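Local coordinates for DNA polymerase (Pyrobaculum calidifontis, PDB 5MDN), which probably catalyses the extension of DNA by adding deoxyribonucleotides from their triphosphates, as a family B DNA polymerase of a hyperthermophilic archaeon, at residues D184-L189 with W237-E242; V211-V216 with P250-R255; V370-E375 with E393-E398; V388-E393 with A523-K528. All blocks are in the same frame, centred on the assembly; numbering follows the deposited sequence.

Contact 1: residues D184-L189 with W237-E242; sequences DPVVML and WPYLSE
Tyr239 is the side chain to follow here, since it reaches from helix 232-247 all the way to the chain entering strand 186-193. At its CB the ring carbon CG swings anti to the backbone N (chi1 -159°), which sends the ring out toward the strand. One edge of the ring then passes Val186: CD1 lies 4.1 Å and CE1 4.0 Å from Val186 CG2, the methyl sitting near the ring plane while the two side chains slide past each other in opposite directions. At the tip, the hydroxyl donates to the carbonyl oxygen of Asp184, with Tyr239 OH 2.8 Å from Asp184 O. That oxygen lies in the ring plane, yet the donor stands 42° out of the carbonyl plane. The Asp184 carboxylate turns elsewhere, to Arg176. One residue along the helix, Leu240 CD2 fits between two strand side chains, 4.0 Å from Val186 CG2 and 4.2 Å from Leu189 CD1. All five residues are buried. This is helix-on-sheet packing in the RNase H-like exonuclease domain, close beside Asp236 and Asp169, which form a magnesium site of this protein, although no ion is bound to them in this model.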
# COMPACT_ATOMS: atom_id res chain seq x y z
N ASP A 184 -29.42 -5.96 -5.73
CA ASP A 184 -28.70 -5.71 -6.98
C ASP A 184 -27.77 -6.88 -7.29
O ASP A 184 -26.89 -7.20 -6.48
CB ASP A 184 -27.90 -4.42 -6.90
CG ASP A 184 -28.76 -3.22 -6.55
OD1 ASP A 184 -29.22 -3.14 -5.39
OD2 ASP A 184 -28.97 -2.37 -7.43
N PRO A 185 -27.91 -7.54 -8.44
CA PRO A 185 -27.17 -8.77 -8.70
C PRO A 185 -25.79 -8.53 -9.29
O PRO A 185 -25.50 -7.49 -9.90
CB PRO A 185 -28.07 -9.49 -9.72
CG PRO A 185 -28.68 -8.37 -10.49
CD PRO A 185 -28.91 -7.26 -9.49
N VAL A 186 -24.92 -9.53 -9.10
CA VAL A 186 -23.62 -9.56 -9.76
C VAL A 186 -23.83 -9.92 -11.22
O VAL A 186 -24.16 -11.06 -11.56
CB VAL A 186 -22.67 -10.55 -9.08
CG1 VAL A 186 -21.38 -10.69 -9.87
CG2 VAL A 186 -22.37 -10.11 -7.65
N VAL A 187 -23.65 -8.93 -12.11
CA VAL A 187 -24.04 -9.09 -13.51
C VAL A 187 -23.03 -9.94 -14.26
O VAL A 187 -23.40 -10.87 -15.00
CB VAL A 187 -24.23 -7.71 -14.16
CG1 VAL A 187 -23.65 -7.66 -15.56
CG2 VAL A 187 -25.71 -7.34 -14.17
N MET A 188 -21.73 -9.65 -14.10
CA MET A 188 -20.69 -10.39 -14.79
C MET A 188 -19.52 -10.62 -13.85
O MET A 188 -19.26 -9.82 -12.95
CB MET A 188 -20.20 -9.65 -16.04
CG MET A 188 -21.00 -9.92 -17.30
SD MET A 188 -20.32 -9.04 -18.73
CE MET A 188 -21.20 -9.83 -20.07
N LEU A 189 -18.82 -11.74 -14.06
CA LEU A 189 -17.62 -12.06 -13.28
C LEU A 189 -16.68 -12.83 -14.19
O LEU A 189 -16.98 -13.96 -14.57
CB LEU A 189 -17.97 -12.86 -12.03
CG LEU A 189 -16.90 -13.07 -10.96
CD1 LEU A 189 -17.56 -13.29 -9.60
CD2 LEU A 189 -15.98 -14.23 -11.29
N TRP A 237 -14.74 -8.42 -2.72
CA TRP A 237 -14.97 -9.39 -1.65
C TRP A 237 -16.09 -8.97 -0.70
O TRP A 237 -16.96 -9.81 -0.40
CB TRP A 237 -13.67 -9.67 -0.89
CG TRP A 237 -12.71 -10.56 -1.63
CD1 TRP A 237 -11.40 -10.30 -1.92
CD2 TRP A 237 -12.99 -11.86 -2.17
NE1 TRP A 237 -10.85 -11.35 -2.60
CE2 TRP A 237 -11.80 -12.32 -2.78
CE3 TRP A 237 -14.12 -12.68 -2.21
CZ2 TRP A 237 -11.71 -13.56 -3.41
CZ3 TRP A 237 -14.03 -13.91 -2.84
CH2 TRP A 237 -12.84 -14.34 -3.43
N PRO A 238 -16.13 -7.74 -0.18
CA PRO A 238 -17.29 -7.35 0.65
C PRO A 238 -18.62 -7.51 -0.05
O PRO A 238 -19.62 -7.85 0.60
CB PRO A 238 -17.01 -5.89 1.00
CG PRO A 238 -15.54 -5.74 0.87
CD PRO A 238 -15.11 -6.67 -0.21
N TYR A 239 -18.68 -7.27 -1.36
CA TYR A 239 -19.95 -7.40 -2.07
C TYR A 239 -20.33 -8.87 -2.25
O TYR A 239 -21.46 -9.27 -1.93
CB TYR A 239 -19.88 -6.70 -3.43
CG TYR A 239 -21.24 -6.36 -3.98
CD1 TYR A 239 -21.94 -7.26 -4.77
CD2 TYR A 239 -21.84 -5.14 -3.69
CE1 TYR A 239 -23.19 -6.96 -5.26
CE2 TYR A 239 -23.09 -4.83 -4.18
CZ TYR A 239 -23.76 -5.74 -4.96
OH TYR A 239 -25.01 -5.43 -5.46
N LEU A 240 -19.41 -9.68 -2.78
CA LEU A 240 -19.70 -11.10 -2.98
C LEU A 240 -20.02 -11.79 -1.66
O LEU A 240 -20.87 -12.68 -1.61
CB LEU A 240 -18.54 -11.79 -3.69
CG LEU A 240 -18.33 -11.43 -5.16
CD1 LEU A 240 -16.91 -11.75 -5.60
CD2 LEU A 240 -19.35 -12.14 -6.03
N SER A 241 -19.33 -11.41 -0.58
CA SER A 241 -19.62 -11.99 0.73
C SER A 241 -21.06 -11.74 1.13
O SER A 241 -21.78 -12.66 1.52
CB SER A 241 -18.66 -11.41 1.77
OG SER A 241 -19.04 -11.79 3.08
N GLU A 242 -21.51 -10.48 1.05
CA GLU A 242 -22.87 -10.15 1.46
C GLU A 242 -23.89 -10.55 0.40
O GLU A 242 -25.05 -10.82 0.74
CB GLU A 242 -22.97 -8.65 1.76
CG GLU A 242 -22.12 -8.23 2.95
CD GLU A 242 -22.09 -6.72 3.16
OE1 GLU A 242 -23.15 -6.08 2.97
OE2 GLU A 242 -21.02 -6.19 3.50

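Contact 2: residues V211-V216 with P250-R255; sequences VIRGFV and PLRVDR
Val216 is the bump and the loop after helix 232-247 makes the hollow. Its two methyls divide the work. CG1, anti to the backbone N, points at the loop backbone, with Val216 CG1 3.2 Å from Arg252 O. CG2 drops into the pocket proper: on one flank Val216 CG2 lies 3.7 Å from Leu251 CD1, on another it meets Val253 CG1 at 4.0 Å, and Pro250 O closes in at 3.9 Å from the same CG2. The backbones of the two segments are also nearest here, the CA atoms of Val216 and Val253 being 5.6 Å apart.

The hollow owes its form to the loop's tight bends. Leu251 and Arg252 are each the centre of an inverse gamma turn, so 250-253 is a short, crimped piece of chain rather than a strand, and it lies along helix 209-222 in the RNase H-like exonuclease domain. Leu251 is the loop's own bump. With CG anti to its backbone N, CD1 enters the hollow between Ile212, a turn earlier in the helix, and Phe215 and Val216: besides Val216 it meets Ile212 CG2 at 4.3 Å and the edge of the Phe215 ring near its plane. Leu240 of helix 232-247 also touches Leu251, while Phe215 carries on inward to Trp237 and Phe168.

Beyond this apolar seam lie charged side chains. Arg213 doubles back, bent at chi2 and chi3, and its guanidinium swings past Pro250 toward that of Arg252, the two NH2 atoms 4.1 Å apart; Asp217 pairs with Arg213 NE, whereas Lys220 adds further positive charge nearby.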
# COMPACT_ATOMS: atom_id res chain seq x y z
N VAL A 211 -23.69 -17.41 -11.53
CA VAL A 211 -22.35 -16.81 -11.60
C VAL A 211 -21.58 -17.06 -10.31
O VAL A 211 -20.40 -17.43 -10.34
CB VAL A 211 -22.45 -15.31 -11.93
CG1 VAL A 211 -23.46 -14.62 -11.03
CG2 VAL A 211 -21.09 -14.65 -11.81
N ILE A 212 -22.22 -16.86 -9.15
CA ILE A 212 -21.55 -17.15 -7.88
C ILE A 212 -21.22 -18.63 -7.78
O ILE A 212 -20.14 -19.02 -7.33
CB ILE A 212 -22.40 -16.67 -6.69
CG1 ILE A 212 -22.54 -15.15 -6.71
CG2 ILE A 212 -21.78 -17.12 -5.37
CD1 ILE A 212 -23.45 -14.60 -5.63
N ARG A 213 -22.16 -19.48 -8.21
CA ARG A 213 -21.88 -20.92 -8.28
C ARG A 213 -20.72 -21.21 -9.22
O ARG A 213 -19.86 -22.04 -8.91
CB ARG A 213 -23.14 -21.66 -8.72
CG ARG A 213 -23.06 -23.17 -8.57
CD ARG A 213 -22.98 -23.56 -7.11
NE ARG A 213 -21.65 -23.97 -6.70
CZ ARG A 213 -21.19 -23.89 -5.45
NH1 ARG A 213 -21.97 -23.40 -4.49
NH2 ARG A 213 -19.97 -24.30 -5.16
N GLY A 214 -20.69 -20.54 -10.37
CA GLY A 214 -19.62 -20.77 -11.32
C GLY A 214 -18.27 -20.29 -10.82
O GLY A 214 -17.24 -20.95 -11.04
N PHE A 215 -18.24 -19.14 -10.15
CA PHE A 215 -16.99 -18.64 -9.58
C PHE A 215 -16.45 -19.60 -8.53
O PHE A 215 -15.26 -19.96 -8.56
CB PHE A 215 -17.21 -17.25 -8.97
CG PHE A 215 -15.98 -16.66 -8.35
CD1 PHE A 215 -14.78 -16.62 -9.04
CD2 PHE A 215 -16.02 -16.12 -7.07
CE1 PHE A 215 -13.65 -16.07 -8.47
CE2 PHE A 215 -14.89 -15.57 -6.50
CZ PHE A 215 -13.70 -15.55 -7.20
N VAL A 216 -17.29 -20.03 -7.59
CA VAL A 216 -16.85 -20.92 -6.52
C VAL A 216 -16.34 -22.24 -7.11
O VAL A 216 -15.29 -22.74 -6.71
CB VAL A 216 -17.99 -21.16 -5.51
CG1 VAL A 216 -17.58 -22.21 -4.50
CG2 VAL A 216 -18.35 -19.86 -4.81
N PRO A 250 -23.36 -20.58 -0.72
CA PRO A 250 -22.18 -20.28 0.09
C PRO A 250 -20.96 -19.97 -0.77
O PRO A 250 -20.75 -20.57 -1.83
CB PRO A 250 -21.98 -21.56 0.91
CG PRO A 250 -22.56 -22.63 0.05
CD PRO A 250 -23.72 -22.01 -0.68
N LEU A 251 -20.16 -19.02 -0.30
CA LEU A 251 -18.98 -18.55 -1.03
C LEU A 251 -17.73 -19.30 -0.54
O LEU A 251 -16.78 -18.72 -0.02
CB LEU A 251 -18.82 -17.04 -0.86
CG LEU A 251 -17.82 -16.29 -1.74
CD1 LEU A 251 -18.06 -16.57 -3.22
CD2 LEU A 251 -17.86 -14.80 -1.45
N ARG A 252 -17.77 -20.62 -0.71
CA ARG A 252 -16.74 -21.51 -0.16
C ARG A 252 -15.60 -21.60 -1.16
O ARG A 252 -15.58 -22.47 -2.03
CB ARG A 252 -17.33 -22.88 0.14
CG ARG A 252 -18.42 -22.87 1.19
CD ARG A 252 -18.94 -24.28 1.41
NE ARG A 252 -19.43 -24.88 0.18
CZ ARG A 252 -18.77 -25.81 -0.51
NH1 ARG A 252 -17.59 -26.24 -0.08
NH2 ARG A 252 -19.29 -26.30 -1.63
N VAL A 253 -14.62 -20.70 -1.03
CA VAL A 253 -13.52 -20.63 -1.98
C VAL A 253 -12.17 -21.03 -1.39
O VAL A 253 -11.25 -21.33 -2.16
CB VAL A 253 -13.42 -19.23 -2.62
CG1 VAL A 253 -14.65 -18.94 -3.47
CG2 VAL A 253 -13.24 -18.17 -1.55
N ASP A 254 -12.02 -21.06 -0.07
CA ASP A 254 -10.72 -21.37 0.50
C ASP A 254 -10.46 -22.88 0.45
O ASP A 254 -11.32 -23.68 0.05
CB ASP A 254 -10.59 -20.79 1.91
CG ASP A 254 -11.42 -21.52 2.96
OD1 ASP A 254 -11.71 -22.73 2.83
OD2 ASP A 254 -11.76 -20.87 3.97
N ARG A 255 -9.26 -23.29 0.86
CA ARG A 255 -8.83 -24.67 0.70
C ARG A 255 -9.44 -25.64 1.71
O ARG A 255 -9.25 -26.85 1.57
CB ARG A 255 -7.30 -24.77 0.73
CG ARG A 255 -6.66 -24.27 -0.56
CD ARG A 255 -5.34 -24.98 -0.84
NE ARG A 255 -4.80 -24.62 -2.15
CZ ARG A 255 -3.68 -23.93 -2.36
NH1 ARG A 255 -2.95 -23.51 -1.34
NH2 ARG A 255 -3.28 -23.68 -3.60

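Contact 3: residues V370-E375 with E393-E398; sequences VGNRVE and EEREYE
The start of helix 370-384 runs beside an irregular piece of chain that follows it, and the backbones come nearest where the CA atoms of Gly371 and Tyr397 are 6.5 Å apart. Tyr397, with CG anti to its backbone N, lays one ring face on the helix: Gly371 N stands 3.2 Å above the ring plane, off toward the rim. Having no side chain, Gly371 lets the ring settle on the backbone. The hydroxyl end reaches Val370, Tyr397 OH 3.2 Å from Val370 CB, and Trp520 meets the ring edge-to-face. An alanine in place of Tyr397 would remove the ring from Gly371, Val370 and Trp520 and would probably leave the loop less firmly seated on the helix.

Arg395, extended from CG to NE, crosses Asn372 at about a right angle; NE lies 2.5 Å from Asn372 OD1, while the amide nitrogen of Asn372 bonds to Tyr265. Glu375 meets the arginine tip to tip, OE1 3.5 Å from Arg395 NH2, with the carboxylate and guanidinium planes 84° apart. No N-H of Arg395 points at this oxygen, so the attraction is purely electrostatic. Since Tyr517 binds OE2 and OE1 also pairs with Arg524, the carboxylate is probably kept ionised between two arginines.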
# COMPACT_ATOMS: atom_id res chain seq x y z
N VAL A 370 3.45 1.26 5.08
CA VAL A 370 4.91 1.15 5.02
C VAL A 370 5.49 1.05 6.42
O VAL A 370 6.35 0.20 6.69
CB VAL A 370 5.51 2.33 4.24
CG1 VAL A 370 7.02 2.21 4.17
CG2 VAL A 370 4.91 2.39 2.84
N GLY A 371 5.04 1.91 7.34
CA GLY A 371 5.51 1.84 8.71
C GLY A 371 5.06 0.58 9.41
O GLY A 371 5.81 -0.02 10.19
N ASN A 372 3.82 0.16 9.16
CA ASN A 372 3.36 -1.10 9.72
C ASN A 372 4.21 -2.26 9.20
O ASN A 372 4.55 -3.18 9.96
CB ASN A 372 1.86 -1.29 9.45
CG ASN A 372 1.28 -2.48 10.18
OD1 ASN A 372 0.61 -2.37 11.21
ND2 ASN A 372 1.51 -3.65 9.61
N ARG A 373 4.59 -2.23 7.92
CA ARG A 373 5.43 -3.29 7.36
C ARG A 373 6.81 -3.30 8.01
O ARG A 373 7.36 -4.37 8.32
CB ARG A 373 5.55 -3.11 5.84
CG ARG A 373 5.98 -4.35 5.07
CD ARG A 373 6.08 -4.05 3.58
NE ARG A 373 4.81 -3.61 3.01
CZ ARG A 373 4.64 -2.45 2.38
NH1 ARG A 373 5.66 -1.61 2.24
NH2 ARG A 373 3.45 -2.12 1.89
N VAL A 374 7.40 -2.12 8.21
CA VAL A 374 8.74 -2.03 8.81
C VAL A 374 8.71 -2.48 10.26
O VAL A 374 9.65 -3.13 10.74
CB VAL A 374 9.27 -0.59 8.67
CG1 VAL A 374 10.50 -0.37 9.54
CG2 VAL A 374 9.56 -0.25 7.22
N GLU A 375 7.63 -2.17 10.98
CA GLU A 375 7.56 -2.52 12.39
C GLU A 375 7.47 -4.03 12.60
O GLU A 375 8.00 -4.54 13.59
CB GLU A 375 6.38 -1.80 13.04
CG GLU A 375 6.48 -1.70 14.54
CD GLU A 375 5.60 -0.59 15.09
OE1 GLU A 375 4.36 -0.75 15.06
OE2 GLU A 375 6.15 0.43 15.54
N GLU A 393 1.36 3.83 20.73
CA GLU A 393 0.23 4.71 21.01
C GLU A 393 -0.92 4.50 20.03
O GLU A 393 -2.02 4.10 20.44
CB GLU A 393 0.68 6.17 21.02
CG GLU A 393 1.72 6.46 22.10
CD GLU A 393 1.19 6.20 23.50
OE1 GLU A 393 0.01 6.51 23.77
OE2 GLU A 393 1.96 5.68 24.34
N GLU A 394 -0.71 4.78 18.75
CA GLU A 394 -1.76 4.59 17.77
C GLU A 394 -1.13 4.37 16.41
O GLU A 394 0.08 4.50 16.23
CB GLU A 394 -2.70 5.80 17.73
CG GLU A 394 -1.97 7.15 17.79
CD GLU A 394 -1.30 7.55 16.48
OE1 GLU A 394 -1.72 7.08 15.40
OE2 GLU A 394 -0.34 8.35 16.52
N ARG A 395 -1.97 4.00 15.45
CA ARG A 395 -1.60 3.98 14.05
C ARG A 395 -2.37 5.06 13.28
O ARG A 395 -3.61 5.05 13.29
CB ARG A 395 -1.81 2.61 13.39
CG ARG A 395 -0.70 1.55 13.63
CD ARG A 395 -0.97 0.20 12.90
NE ARG A 395 0.15 -0.74 13.11
CZ ARG A 395 0.24 -1.47 14.22
NH1 ARG A 395 -0.70 -1.33 15.15
NH2 ARG A 395 1.26 -2.30 14.40
N GLU A 396 -1.65 5.97 12.66
CA GLU A 396 -2.03 6.96 11.67
C GLU A 396 -1.08 6.91 10.47
O GLU A 396 -1.52 6.96 9.31
CB GLU A 396 -2.08 8.37 12.23
CG GLU A 396 -0.73 8.91 12.67
CD GLU A 396 -0.84 10.30 13.25
OE1 GLU A 396 -1.79 10.55 14.02
OE2 GLU A 396 0.02 11.15 12.91
N TYR A 397 0.21 6.70 10.72
CA TYR A 397 1.33 6.70 9.78
C TYR A 397 1.34 7.91 8.84
O TYR A 397 0.29 8.42 8.45
CB TYR A 397 1.36 5.42 8.95
CG TYR A 397 2.64 5.30 8.14
CD1 TYR A 397 3.88 5.33 8.77
CD2 TYR A 397 2.61 5.14 6.75
CE1 TYR A 397 5.04 5.22 8.06
CE2 TYR A 397 3.79 5.03 6.04
CZ TYR A 397 4.99 5.07 6.70
OH TYR A 397 6.16 4.95 5.99
N GLU A 398 2.54 8.35 8.47
CA GLU A 398 2.70 9.56 7.68
C GLU A 398 3.86 9.37 6.69
O GLU A 398 5.04 9.32 7.08
CB GLU A 398 2.86 10.75 8.62
CG GLU A 398 3.90 10.55 9.68
CD GLU A 398 5.19 11.14 9.23
OE1 GLU A 398 5.10 12.19 8.56
OE2 GLU A 398 6.27 10.57 9.50

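Contact 4: residues V388-E393 with A523-K528; sequences VAPNRE and ARWYKK
A type I beta turn, Ala523 to Tyr526, packs against the irregular chain of 388-393 through a stacked pair of arginines within the family B polymerase region.

In the stack, Arg392, bent at chi2 and chi3, lays its guanidinium flat on that of Arg524, whose chain runs extended from CG to NE; the centres are 3.3 Å apart and the planes differ by 6°. Both groups are positive, and the repulsion is probably eased by Asp112, which pairs with Arg392 NH1, and Glu375, which pairs with Arg524 NE. An alanine in place of Arg392 would remove the stack, the bond to Pro390 O and the partner of Asp112, and would probably leave the Arg524 side chain less well fixed.

Among the apolar contacts, Pro390 sits over one face of the Trp525 indole, a CH-pi contact with CD 4.0 Å from the centroid of the five-membered ring, while Ala389 CB comes 4.0 Å from Trp525 CH2. Pro390 CB also rests against the turn's backbone, 3.4 Å from Arg524 O.

Back in its own loop, Arg392 NH2 donates to Pro390 O, 2.3 Å away, too short to be taken literally at this resolution, with a bent N-H...O angle of 140°.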
# COMPACT_ATOMS: atom_id res chain seq x y z
N VAL A 388 13.24 -6.93 24.04
CA VAL A 388 11.81 -6.75 24.25
C VAL A 388 11.37 -5.48 23.53
O VAL A 388 12.06 -4.45 23.57
CB VAL A 388 11.49 -6.70 25.75
CG1 VAL A 388 10.13 -6.07 26.00
CG2 VAL A 388 11.55 -8.10 26.35
N ALA A 389 10.22 -5.54 22.88
CA ALA A 389 9.73 -4.42 22.08
C ALA A 389 9.05 -3.39 22.97
O ALA A 389 8.31 -3.74 23.89
CB ALA A 389 8.76 -4.91 21.01
N PRO A 390 9.28 -2.10 22.72
CA PRO A 390 8.51 -1.05 23.42
C PRO A 390 7.04 -1.08 23.04
O PRO A 390 6.60 -1.94 22.27
CB PRO A 390 9.19 0.25 22.97
CG PRO A 390 10.52 -0.16 22.43
CD PRO A 390 10.34 -1.53 21.86
N ASN A 391 6.27 -0.13 23.56
CA ASN A 391 4.82 -0.09 23.37
C ASN A 391 4.43 1.02 22.39
O ASN A 391 5.22 1.91 22.07
CB ASN A 391 4.10 0.09 24.70
CG ASN A 391 4.14 -1.15 25.55
OD1 ASN A 391 4.04 -2.27 25.04
ND2 ASN A 391 4.29 -0.97 26.86
N ARG A 392 3.19 0.94 21.93
CA ARG A 392 2.66 1.81 20.89
C ARG A 392 1.62 2.75 21.47
O ARG A 392 1.07 2.52 22.55
CB ARG A 392 2.02 1.00 19.75
CG ARG A 392 2.84 -0.14 19.20
CD ARG A 392 2.65 -1.44 19.98
NE ARG A 392 3.94 -1.94 20.46
CZ ARG A 392 4.19 -3.22 20.72
NH1 ARG A 392 3.26 -4.14 20.55
NH2 ARG A 392 5.40 -3.58 21.15
N GLU A 393 1.36 3.83 20.73
CA GLU A 393 0.23 4.71 21.01
C GLU A 393 -0.92 4.50 20.03
O GLU A 393 -2.02 4.10 20.44
CB GLU A 393 0.68 6.17 21.02
CG GLU A 393 1.72 6.46 22.10
CD GLU A 393 1.19 6.20 23.50
OE1 GLU A 393 0.01 6.51 23.77
OE2 GLU A 393 1.96 5.68 24.34
N ALA A 523 5.20 5.03 16.65
CA ALA A 523 6.06 3.89 16.38
C ALA A 523 6.67 3.37 17.68
O ALA A 523 6.86 4.11 18.64
CB ALA A 523 7.18 4.25 15.40
N ARG A 524 6.96 2.07 17.68
CA ARG A 524 7.52 1.42 18.87
C ARG A 524 8.90 1.97 19.18
O ARG A 524 9.20 2.33 20.33
CB ARG A 524 7.55 -0.09 18.64
CG ARG A 524 6.15 -0.62 18.52
CD ARG A 524 6.02 -2.05 18.05
NE ARG A 524 4.68 -2.23 17.51
CZ ARG A 524 4.03 -3.38 17.42
NH1 ARG A 524 4.58 -4.49 17.86
NH2 ARG A 524 2.80 -3.40 16.90
N TRP A 525 9.77 2.04 18.17
CA TRP A 525 11.12 2.58 18.32
C TRP A 525 11.20 4.05 17.92
O TRP A 525 12.23 4.49 17.41
CB TRP A 525 12.11 1.74 17.51
CG TRP A 525 12.42 0.44 18.17
CD1 TRP A 525 13.36 0.21 19.13
CD2 TRP A 525 11.77 -0.82 17.94
NE1 TRP A 525 13.35 -1.11 19.50
CE2 TRP A 525 12.38 -1.76 18.79
CE3 TRP A 525 10.73 -1.24 17.10
CZ2 TRP A 525 11.99 -3.10 18.82
CZ3 TRP A 525 10.35 -2.57 17.14
CH2 TRP A 525 10.98 -3.48 17.99
N TYR A 526 10.13 4.80 18.16
CA TYR A 526 10.14 6.24 17.90
C TYR A 526 10.93 6.96 18.98
O TYR A 526 10.70 6.76 20.18
CB TYR A 526 8.72 6.79 17.84
CG TYR A 526 8.67 8.30 17.84
CD1 TYR A 526 9.08 9.03 16.73
CD2 TYR A 526 8.24 9.00 18.96
CE1 TYR A 526 9.05 10.41 16.73
CE2 TYR A 526 8.21 10.38 18.97
CZ TYR A 526 8.62 11.08 17.85
OH TYR A 526 8.59 12.46 17.85
N LYS A 527 11.86 7.81 18.56
CA LYS A 527 12.54 8.75 19.45
C LYS A 527 12.80 10.03 18.67
O LYS A 527 13.43 9.99 17.61
CB LYS A 527 13.84 8.16 19.99
CG LYS A 527 14.55 9.05 20.99
CD LYS A 527 13.74 9.16 22.27
CE LYS A 527 14.23 8.17 23.33
NZ LYS A 527 15.58 8.53 23.83
N LYS A 528 12.29 11.15 19.18
CA LYS A 528 12.36 12.41 18.44
C LYS A 528 13.80 12.82 18.17
O LYS A 528 14.12 13.29 17.08
CB LYS A 528 11.63 13.51 19.21
CG LYS A 528 11.63 14.85 18.50
CD LYS A 528 10.87 15.90 19.29
CE LYS A 528 11.66 16.32 20.52
NZ LYS A 528 10.94 17.34 21.33

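Overall arrangement
The four contacts form two pairs. Contacts 1 and 2 share the exonuclease domain, their centres 11 Å apart, and touch through Leu189 CD2 and Phe215 CD1 at 3.5 Å. Contact 1 lies beside a magnesium site, empty in this model, Leu240 about 5 Å from Asp236; contact 2 stands behind, Phe215 about 8 Å from Asp236, side chain to side chain. Contacts 3 and 4 lie in the polymerase region, centres also 11 Å apart, coupled by the Glu375 OE1 to Arg524 NE salt bridge at 2.9 Å. In contact 3 the Asn372 side chain is about 11 Å from that of Asp363, which binds magnesium. Between the pairs, contacts 1 and 3 come nearest, about 17 Å between closest atoms.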